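Local structure of Glyco_hydro_cc domain-containing protein (Trichoderma gamsii, 6UBD) at residues G103-D108 and S171-K176; R148-S153 and V182-D187; A203-Q208 and L246-V251. The protein probably binds oligosaccharides related to beta-1,3-glucan, as a subgroup VII member of glycoside hydrolase family GH128. All blocks are in the same frame, centred on the assembly; numbering follows the deposited sequence.

Interaction 1. Residues G103-D108 and S171-K176; sequences GFNEPD and SIHIFK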
loop_
_atom_site.group_PDB
_atom_site.type_symbol
_atom_site.label_atom_id
_atom_site.label_comp_id
_atom_site.label_asym_id
_atom_site.label_seq_id
_atom_site.Cartn_x
_atom_site.Cartn_y
_atom_site.Cartn_z
ATOM N N GLY A 103 -4.732 1.932 -7.731
ATOM C CA GLY A 103 -5.862 2.852 -7.654
ATOM C C GLY A 103 -6.029 3.560 -6.318
ATOM O O GLY A 103 -5.037 3.668 -5.504
ATOM N N PHE A 104 -7.226 4.065 -6.073
ATOM C CA PHE A 104 -7.473 5.143 -5.096
ATOM C C PHE A 104 -7.093 4.714 -3.653
ATOM O O PHE A 104 -7.340 3.564 -3.268
ATOM C CB PHE A 104 -8.906 5.642 -5.156
ATOM C CG PHE A 104 -9.434 5.707 -6.570
ATOM C CD1 PHE A 104 -8.908 6.598 -7.523
ATOM C CD2 PHE A 104 -10.394 4.806 -7.007
ATOM C CE1 PHE A 104 -9.324 6.586 -8.855
ATOM C CE2 PHE A 104 -10.779 4.778 -8.345
ATOM C CZ PHE A 104 -10.250 5.647 -9.249
ATOM N N ASN A 105 -6.648 5.743 -2.912
ATOM C CA ASN A 105 -6.295 5.520 -1.477
ATOM C C ASN A 105 -7.505 5.781 -0.564
ATOM O O ASN A 105 -7.777 6.951 -0.302
ATOM C CB ASN A 105 -5.061 6.363 -1.156
ATOM C CG ASN A 105 -4.513 6.100 0.245
ATOM O OD1 ASN A 105 -3.840 5.061 0.383
ATOM N ND2 ASN A 105 -4.943 6.871 1.236
ATOM N N GLU A 106 -8.154 4.716 -0.098
ATOM C CA GLU A 106 -9.234 4.847 0.932
ATOM C C GLU A 106 -10.374 5.754 0.425
ATOM O O GLU A 106 -10.770 6.711 1.078
ATOM C CB GLU A 106 -8.626 5.348 2.257
ATOM C CG GLU A 106 -7.567 4.338 2.837
ATOM C CD GLU A 106 -7.060 4.705 4.217
ATOM O OE1 GLU A 106 -7.297 5.860 4.656
ATOM O OE2 GLU A 106 -6.363 3.828 4.835
ATOM N N PRO A 107 -11.022 5.399 -0.715
ATOM C CA PRO A 107 -12.188 6.166 -1.198
ATOM C C PRO A 107 -13.344 6.105 -0.199
ATOM O O PRO A 107 -14.251 6.971 -0.297
ATOM C CB PRO A 107 -12.467 5.507 -2.549
ATOM C CG PRO A 107 -12.067 4.057 -2.357
ATOM C CD PRO A 107 -10.785 4.183 -1.532
ATOM N N ASP A 108 -13.392 5.089 0.681
ATOM C CA ASP A 108 -14.415 4.869 1.723
ATOM C C ASP A 108 -14.148 5.644 3.022
ATOM O O ASP A 108 -14.940 5.455 3.962
ATOM C CB ASP A 108 -14.600 3.362 1.970
ATOM C CG ASP A 108 -13.329 2.582 2.340
ATOM O OD1 ASP A 108 -12.204 3.059 2.024
ATOM O OD2 ASP A 108 -13.523 1.477 2.933
ATOM N N SER A 171 -5.199 -4.437 -3.532
ATOM C CA SER A 171 -4.449 -3.610 -2.538
ATOM C C SER A 171 -5.259 -3.559 -1.269
ATOM O O SER A 171 -6.467 -3.217 -1.295
ATOM C CB SER A 171 -4.302 -2.178 -3.078
ATOM O OG SER A 171 -3.682 -2.133 -4.335
ATOM N N ILE A 172 -4.616 -3.861 -0.116
ATOM C CA ILE A 172 -5.247 -3.840 1.232
ATOM C C ILE A 172 -4.420 -3.035 2.231
ATOM O O ILE A 172 -3.185 -2.957 2.106
ATOM C CB ILE A 172 -5.613 -5.279 1.699
ATOM C CG1 ILE A 172 -4.395 -6.093 2.150
ATOM C CG2 ILE A 172 -6.416 -5.974 0.572
ATOM C CD1 ILE A 172 -4.796 -7.466 2.755
ATOM N N HIS A 173 -5.124 -2.452 3.176
ATOM C CA HIS A 173 -4.508 -1.738 4.317
ATOM C C HIS A 173 -4.801 -2.565 5.579
ATOM O O HIS A 173 -5.957 -2.881 5.837
ATOM C CB HIS A 173 -5.116 -0.329 4.461
ATOM C CG HIS A 173 -4.598 0.633 3.429
ATOM N ND1 HIS A 173 -4.926 1.996 3.462
ATOM C CD2 HIS A 173 -3.723 0.446 2.411
ATOM C CE1 HIS A 173 -4.266 2.581 2.451
ATOM N NE2 HIS A 173 -3.522 1.679 1.805
ATOM N N ILE A 174 -3.757 -2.907 6.365
ATOM C CA ILE A 174 -3.942 -3.694 7.631
ATOM C C ILE A 174 -3.524 -2.846 8.852
ATOM O O ILE A 174 -2.316 -2.528 9.008
ATOM C CB ILE A 174 -3.160 -5.002 7.511
ATOM C CG1 ILE A 174 -3.675 -5.884 6.370
ATOM C CG2 ILE A 174 -3.284 -5.749 8.868
ATOM C CD1 ILE A 174 -3.032 -7.257 6.215
ATOM N N PHE A 175 -4.518 -2.431 9.592
ATOM C CA PHE A 175 -4.360 -1.633 10.835
ATOM C C PHE A 175 -5.062 -2.457 11.898
ATOM O O PHE A 175 -6.268 -2.378 12.087
ATOM C CB PHE A 175 -4.923 -0.230 10.685
ATOM C CG PHE A 175 -4.287 0.570 9.583
ATOM C CD1 PHE A 175 -2.935 0.865 9.611
ATOM C CD2 PHE A 175 -5.062 1.092 8.563
ATOM C CE1 PHE A 175 -2.368 1.626 8.625
ATOM C CE2 PHE A 175 -4.477 1.826 7.535
ATOM C CZ PHE A 175 -3.105 2.073 7.547
ATOM N N LYS A 176 -4.275 -3.282 12.638
ATOM C CA LYS A 176 -4.782 -4.288 13.614
ATOM C C LYS A 176 -3.752 -4.431 14.748
ATOM O O LYS A 176 -2.585 -4.029 14.570
ATOM C CB LYS A 176 -5.000 -5.669 12.966
ATOM C CG LYS A 176 -6.047 -5.718 11.846
ATOM C CD LYS A 176 -7.492 -5.534 12.394
ATOM C CE LYS A 176 -8.563 -5.528 11.323
ATOM N NZ LYS A 176 -9.896 -5.329 11.923
HETATM O O HOH W 1 -2.102 2.919 -0.199
#
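E106 and H173 mark the nearest approach of the two backbones, their CA atoms 8.8 Å apart: the irregular segment 103-108, which follows strand 100-102, faces strand 171-176, with the contact made by side chains alone. The CG of E106 lies opposite the carbonyl carbon (chi1 -62°), and the chain then runs out extended to the imidazole. There H173 ND1 donates to E106 OE2 over 2.7 Å with an N-H...O angle of 155°. The acceptor lies in the ring plane of the histidine, whereas the histidine meets the anti side of OE2, 26° out of the carboxylate plane. The same OE2 rests at the ring edge of F175, 3.9 Å from CE2. N105 OD1 comes to the imidazole edge as well, 3.3 Å from H173 CE1, with its amide plane steeply turned against the ring. A water links the same pair, giving a hydrogen bond of 2.8 Å to N105 OD1 and sharing another with H173 NE2. S115 OG bonds to OE1, so both carboxylate oxygens have partners. With an alanine in place of E106, H173 ND1 would probably be left without its acceptor and the ring set freer to turn. Glutamate suits the site by its length, and histidine by offering a nitrogen on each side. The Asn-Glu-Pro run after a barrel strand, with E201 close by, is consistent with the sugar-binding cleft of clan GH-A folds. Bonded at both nitrogens, by a carboxylate and by a water, the buried imidazole is probably restrained in its rotation.

Interaction 2. Residues R148-S153 and V182-D187; sequences RQKDES and VQADID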
loop_
_atom_site.group_PDB
_atom_site.type_symbol
_atom_site.label_atom_id
_atom_site.label_comp_id
_atom_site.label_asym_id
_atom_site.label_seq_id
_atom_site.Cartn_x
_atom_site.Cartn_y
_atom_site.Cartn_z
ATOM N N ARG A 148 -11.969 0.503 5.345
ATOM C CA ARG A 148 -12.836 -0.346 6.169
ATOM C C ARG A 148 -12.250 -1.771 6.298
ATOM O O ARG A 148 -12.869 -2.586 7.027
ATOM C CB ARG A 148 -14.290 -0.442 5.626
ATOM C CG ARG A 148 -15.223 0.730 5.872
ATOM C CD ARG A 148 -15.743 0.714 7.275
ATOM N NE ARG A 148 -16.678 1.753 7.536
ATOM C CZ ARG A 148 -17.169 2.028 8.718
ATOM N NH1 ARG A 148 -16.804 1.358 9.791
ATOM N NH2 ARG A 148 -18.066 2.997 8.848
ATOM N N GLN A 149 -11.139 -2.076 5.647
ATOM C CA GLN A 149 -10.456 -3.390 5.897
ATOM C C GLN A 149 -11.435 -4.530 5.616
ATOM O O GLN A 149 -12.191 -4.437 4.561
ATOM C CB GLN A 149 -9.826 -3.459 7.278
ATOM C CG GLN A 149 -8.829 -2.327 7.553
ATOM C CD GLN A 149 -8.041 -2.585 8.823
ATOM O OE1 GLN A 149 -7.262 -3.570 8.927
ATOM N NE2 GLN A 149 -8.213 -1.748 9.856
ATOM N N LYS A 150 -11.548 -5.549 6.424
ATOM C CA LYS A 150 -12.466 -6.685 6.157
ATOM C C LYS A 150 -13.965 -6.293 6.245
ATOM O O LYS A 150 -14.780 -7.139 5.780
ATOM C CB LYS A 150 -12.193 -7.849 7.085
ATOM C CG LYS A 150 -12.583 -7.584 8.541
ATOM C CD LYS A 150 -12.305 -8.697 9.571
ATOM C CE LYS A 150 -12.945 -8.482 10.975
ATOM N NZ LYS A 150 -14.445 -8.171 11.014
ATOM N N ASP A 151 -14.286 -5.101 6.742
ATOM C CA ASP A 151 -15.695 -4.657 6.814
ATOM C C ASP A 151 -16.118 -3.865 5.561
ATOM O O ASP A 151 -17.233 -3.272 5.600
ATOM C CB ASP A 151 -15.872 -3.867 8.117
ATOM C CG ASP A 151 -15.559 -4.621 9.399
ATOM O OD1 ASP A 151 -15.794 -5.844 9.408
ATOM O OD2 ASP A 151 -15.056 -3.965 10.320
ATOM N N GLU A 152 -15.317 -3.780 4.513
ATOM C CA GLU A 152 -15.641 -2.968 3.346
ATOM C C GLU A 152 -16.943 -3.424 2.645
ATOM O O GLU A 152 -17.217 -4.600 2.532
ATOM C CB GLU A 152 -14.480 -3.003 2.348
ATOM C CG GLU A 152 -14.269 -4.339 1.673
ATOM C CD GLU A 152 -15.099 -4.622 0.408
ATOM O OE1 GLU A 152 -15.666 -3.640 -0.199
ATOM O OE2 GLU A 152 -15.169 -5.817 0.033
ATOM N N SER A 153 -17.588 -2.385 2.088
ATOM C CA SER A 153 -18.639 -2.556 1.047
ATOM C C SER A 153 -18.287 -1.791 -0.232
ATOM O O SER A 153 -18.934 -2.085 -1.271
ATOM C CB SER A 153 -19.994 -2.235 1.576
ATOM O OG SER A 153 -20.055 -0.846 1.943
ATOM N N VAL A 182 -4.875 -9.521 11.533
ATOM C CA VAL A 182 -4.123 -9.523 10.250
ATOM C C VAL A 182 -4.643 -10.676 9.387
ATOM O O VAL A 182 -4.968 -10.477 8.177
ATOM C CB VAL A 182 -2.620 -9.681 10.540
ATOM C CG1 VAL A 182 -1.862 -9.853 9.223
ATOM C CG2 VAL A 182 -2.042 -8.494 11.317
ATOM N N GLN A 183 -4.770 -11.862 9.948
ATOM C CA GLN A 183 -5.201 -13.064 9.193
ATOM C C GLN A 183 -6.632 -12.865 8.721
ATOM O O GLN A 183 -6.990 -13.324 7.620
ATOM C CB GLN A 183 -5.061 -14.359 10.003
ATOM C CG GLN A 183 -5.287 -15.653 9.226
ATOM C CD GLN A 183 -4.250 -15.871 8.144
ATOM O OE1 GLN A 183 -3.050 -15.763 8.447
ATOM N NE2 GLN A 183 -4.676 -16.156 6.914
ATOM N N ALA A 184 -7.489 -12.241 9.501
ATOM C CA ALA A 184 -8.904 -12.081 9.110
ATOM C C ALA A 184 -9.002 -11.142 7.897
ATOM O O ALA A 184 -9.863 -11.325 6.969
ATOM C CB ALA A 184 -9.694 -11.529 10.259
ATOM N N ASP A 185 -8.155 -10.126 7.802
ATOM C CA ASP A 185 -8.116 -9.249 6.613
ATOM C C ASP A 185 -7.648 -10.049 5.406
ATOM O O ASP A 185 -8.272 -9.942 4.286
ATOM C CB ASP A 185 -7.164 -8.071 6.818
ATOM C CG ASP A 185 -7.698 -6.890 7.630
ATOM O OD1 ASP A 185 -8.937 -6.835 7.918
ATOM O OD2 ASP A 185 -6.856 -5.948 7.950
ATOM N N ILE A 186 -6.570 -10.807 5.535
ATOM C CA ILE A 186 -6.074 -11.614 4.382
ATOM C C ILE A 186 -7.174 -12.569 3.892
ATOM O O ILE A 186 -7.424 -12.676 2.657
ATOM C CB ILE A 186 -4.804 -12.379 4.809
ATOM C CG1 ILE A 186 -3.603 -11.426 4.983
ATOM C CG2 ILE A 186 -4.448 -13.476 3.829
ATOM C CD1 ILE A 186 -2.422 -12.024 5.702
ATOM N N ASP A 187 -7.779 -13.297 4.793
ATOM C CA ASP A 187 -8.792 -14.305 4.410
ATOM C C ASP A 187 -9.997 -13.652 3.726
ATOM O O ASP A 187 -10.497 -14.178 2.697
ATOM C CB ASP A 187 -9.232 -15.153 5.600
ATOM C CG ASP A 187 -8.193 -16.052 6.230
ATOM O OD1 ASP A 187 -7.264 -16.406 5.564
ATOM O OD2 ASP A 187 -8.379 -16.467 7.419
#
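The amide of Q149 and the carboxylate of D185 are the flat groups that meet here, and they do so oxygen to oxygen with planes 65° apart, not face against face. Q149 OE1 stands only 2.6 Å from D185 OD2. The other carboxylate oxygen is turned to the loop backbone: K150 N approaches OD1 from off the carboxylate plane, at 3.3 Å and 133°, a weak hydrogen bond. Q149 CB leans toward that same face and lies 3.5 Å from OD1. D185 reaches both neighbours because its CG lies opposite the carbonyl carbon, carrying the carboxylate off helix 179-193 toward the turn.

The K150 side chain meets the helix with its aliphatic part. Its CD packs on A184 CB at 3.9 Å, and the small alanine lets the lysine methylenes lie close. The tip then bends back, and K150 NZ forms a salt bridge with D151 OD1 of its own segment at 3.1 Å, meeting the syn side of the carboxylate.

What fixes the amide lies outside the pair: Q149 NE2 bonds to the backbone oxygen of F175, which turns OE1 toward D185. The side chain of K176, next along that strand, touches both Q149 and D185. Nearby, E152 OE2 is hydrogen-bonded to the hydroxyls of Y188 and Y193, tying the same loop to the same helix. The contact thus joins the loop after strand 140-142 to the helix that follows strand 170-176. With its amide nitrogen spent on F175, Q149 offers D185 an oxygen, and two oxygens so close suggest that the buried aspartate probably holds a proton.

Interaction 3. Residues A203-Q208 and L246-V251; sequences ACVFDQ and LGLGSV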
loop_
_atom_site.group_PDB
_atom_site.type_symbol
_atom_site.label_atom_id
_atom_site.label_comp_id
_atom_site.label_asym_id
_atom_site.label_seq_id
_atom_site.Cartn_x
_atom_site.Cartn_y
_atom_site.Cartn_z
ATOM N N ALA A 203 0.211 -1.026 9.864
ATOM C CA ALA A 203 0.729 -0.498 11.157
ATOM C C ALA A 203 -0.074 -1.130 12.275
ATOM O O ALA A 203 -1.236 -1.571 12.145
ATOM C CB ALA A 203 0.585 1.011 11.296
ATOM N N CYS A 204 0.544 -1.198 13.476
ATOM C CA CYS A 204 -0.072 -1.753 14.716
ATOM C C CYS A 204 -1.004 -0.681 15.310
ATOM O O CYS A 204 -0.540 0.393 15.746
ATOM C CB CYS A 204 1.024 -2.125 15.707
ATOM S SG CYS A 204 0.485 -3.001 17.208
ATOM N N VAL A 205 -2.301 -0.964 15.279
ATOM C CA VAL A 205 -3.382 -0.039 15.729
ATOM C C VAL A 205 -4.471 -0.876 16.392
ATOM O O VAL A 205 -4.864 -1.939 15.909
ATOM C CB VAL A 205 -3.978 0.774 14.570
ATOM C CG1 VAL A 205 -5.029 1.763 15.088
ATOM C CG2 VAL A 205 -2.932 1.460 13.723
ATOM N N PHE A 206 -4.930 -0.362 17.533
ATOM C CA PHE A 206 -6.193 -0.807 18.204
ATOM C C PHE A 206 -7.351 -0.181 17.418
ATOM O O PHE A 206 -7.906 0.889 17.800
ATOM C CB PHE A 206 -6.147 -0.442 19.696
ATOM C CG PHE A 206 -5.133 -1.176 20.507
ATOM C CD1 PHE A 206 -5.335 -2.473 20.979
ATOM C CD2 PHE A 206 -3.881 -0.598 20.739
ATOM C CE1 PHE A 206 -4.353 -3.102 21.745
ATOM C CE2 PHE A 206 -2.913 -1.227 21.473
ATOM C CZ PHE A 206 -3.138 -2.496 21.942
ATOM N N ASP A 207 -7.652 -0.752 16.264
ATOM C CA ASP A 207 -8.528 -0.106 15.284
ATOM C C ASP A 207 -9.946 0.056 15.820
ATOM O O ASP A 207 -10.569 1.097 15.525
ATOM C CB ASP A 207 -8.561 -0.870 13.979
ATOM C CG ASP A 207 -9.013 -2.316 13.982
ATOM O OD1 ASP A 207 -8.546 -3.074 14.842
ATOM O OD2 ASP A 207 -9.769 -2.684 13.031
ATOM N N GLN A 208 -10.453 -0.910 16.605
ATOM C CA GLN A 208 -11.829 -0.867 17.156
ATOM C C GLN A 208 -11.974 0.143 18.301
ATOM O O GLN A 208 -13.133 0.429 18.627
ATOM C CB GLN A 208 -12.224 -2.272 17.628
ATOM C CG GLN A 208 -11.723 -3.341 16.685
ATOM C CD GLN A 208 -12.732 -4.353 16.218
ATOM O OE1 GLN A 208 -13.214 -5.174 17.008
ATOM N NE2 GLN A 208 -12.987 -4.356 14.906
ATOM N N LEU A 246 1.237 9.982 8.797
ATOM C CA LEU A 246 0.979 10.642 10.075
ATOM C C LEU A 246 -0.325 10.100 10.665
ATOM O O LEU A 246 -1.078 9.295 10.047
ATOM C CB LEU A 246 0.973 12.158 9.872
ATOM C CG LEU A 246 2.283 12.781 9.393
ATOM C CD1 LEU A 246 2.178 14.304 9.377
ATOM C CD2 LEU A 246 3.475 12.340 10.245
ATOM N N GLY A 247 -0.549 10.426 11.925
ATOM C CA GLY A 247 -1.716 9.943 12.656
ATOM C C GLY A 247 -1.510 8.599 13.305
ATOM O O GLY A 247 -2.512 7.991 13.725
ATOM N N LEU A 248 -0.283 8.088 13.332
ATOM C CA LEU A 248 -0.005 6.730 13.909
ATOM C C LEU A 248 0.792 6.828 15.223
ATOM O O LEU A 248 1.412 5.835 15.674
ATOM C CB LEU A 248 0.696 5.820 12.876
ATOM C CG LEU A 248 -0.183 5.497 11.676
ATOM C CD1 LEU A 248 0.648 4.862 10.583
ATOM C CD2 LEU A 248 -1.344 4.587 12.040
ATOM N N GLY A 249 0.748 7.982 15.900
ATOM C CA GLY A 249 1.400 8.141 17.205
ATOM C C GLY A 249 2.913 8.349 17.104
ATOM O O GLY A 249 3.437 8.538 15.973
ATOM N N SER A 250 3.563 8.404 18.260
ATOM C CA SER A 250 4.990 8.774 18.330
ATOM C C SER A 250 5.925 7.546 18.287
ATOM O O SER A 250 7.140 7.735 18.091
ATOM C CB SER A 250 5.257 9.604 19.550
ATOM O OG SER A 250 5.157 8.804 20.714
ATOM N N VAL A 251 5.385 6.329 18.471
ATOM C CA VAL A 251 6.219 5.108 18.610
ATOM C C VAL A 251 6.345 4.353 17.259
ATOM O O VAL A 251 7.488 3.919 16.932
ATOM C CB VAL A 251 5.655 4.227 19.744
ATOM C CG1 VAL A 251 6.596 3.067 20.013
ATOM C CG2 VAL A 251 5.466 5.047 21.030
#
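L248 puts one methyl against each of two alternate residues of strand 203-206. Its CD1 touches A203 CB at 3.9 Å, and its CD2 touches V205 CG2 at 3.9 Å while also lying 4.1 Å from A203 CB. The forked leucine therefore reaches both residues along the strand, the short alanine admitting it closely and the valine meeting it at about a right angle. V205 CG2, set opposite the carbonyl carbon and beside the backbone N, is the branch that meets the leucine.

Around this apolar trio, F175 of the neighbouring strand packs on both A203 and V205, W252 touches A203, and F211 lies on V205. The strand is fixed by backbone bonds, A203 with I174 and V205 with K176, and between them C204 is joined to C214 by a disulfide. L248 sits between two glycines with positive phi, whose backbone turns leave it buried while G247 and G249 stay exposed; at G247 a side chain would press on the preceding carbonyl oxygen. Dispersion and burial of methyl groups are all that join these two segments, so shape, not polarity, decides how the loop after strand 237-243 fits the end of its parallel neighbour, strand 197-206, in the beta/alpha barrel expected of this family.

In the fold
Interactions 1 and 3 are buried and share one sheet, in which strands 170-176 and 197-206 run side by side; A203 N donates to I174 O, and K176 forms a salt bridge with D207. Interaction 2, its centre about 14 Å from that of the chain, is only partly buried, joining a loop to the helix that follows strand 170-176. It touches interaction 1 where R148 N donates to D108 OD2. Their chemistry changes with place: interaction 1, its centre about 7 Å from the centre of the chain, is polar and water-bridged, interaction 2 mixes acid, amide and lysine methylenes, and interaction 3, the farthest out with centres about 16 Å apart, is wholly apolar.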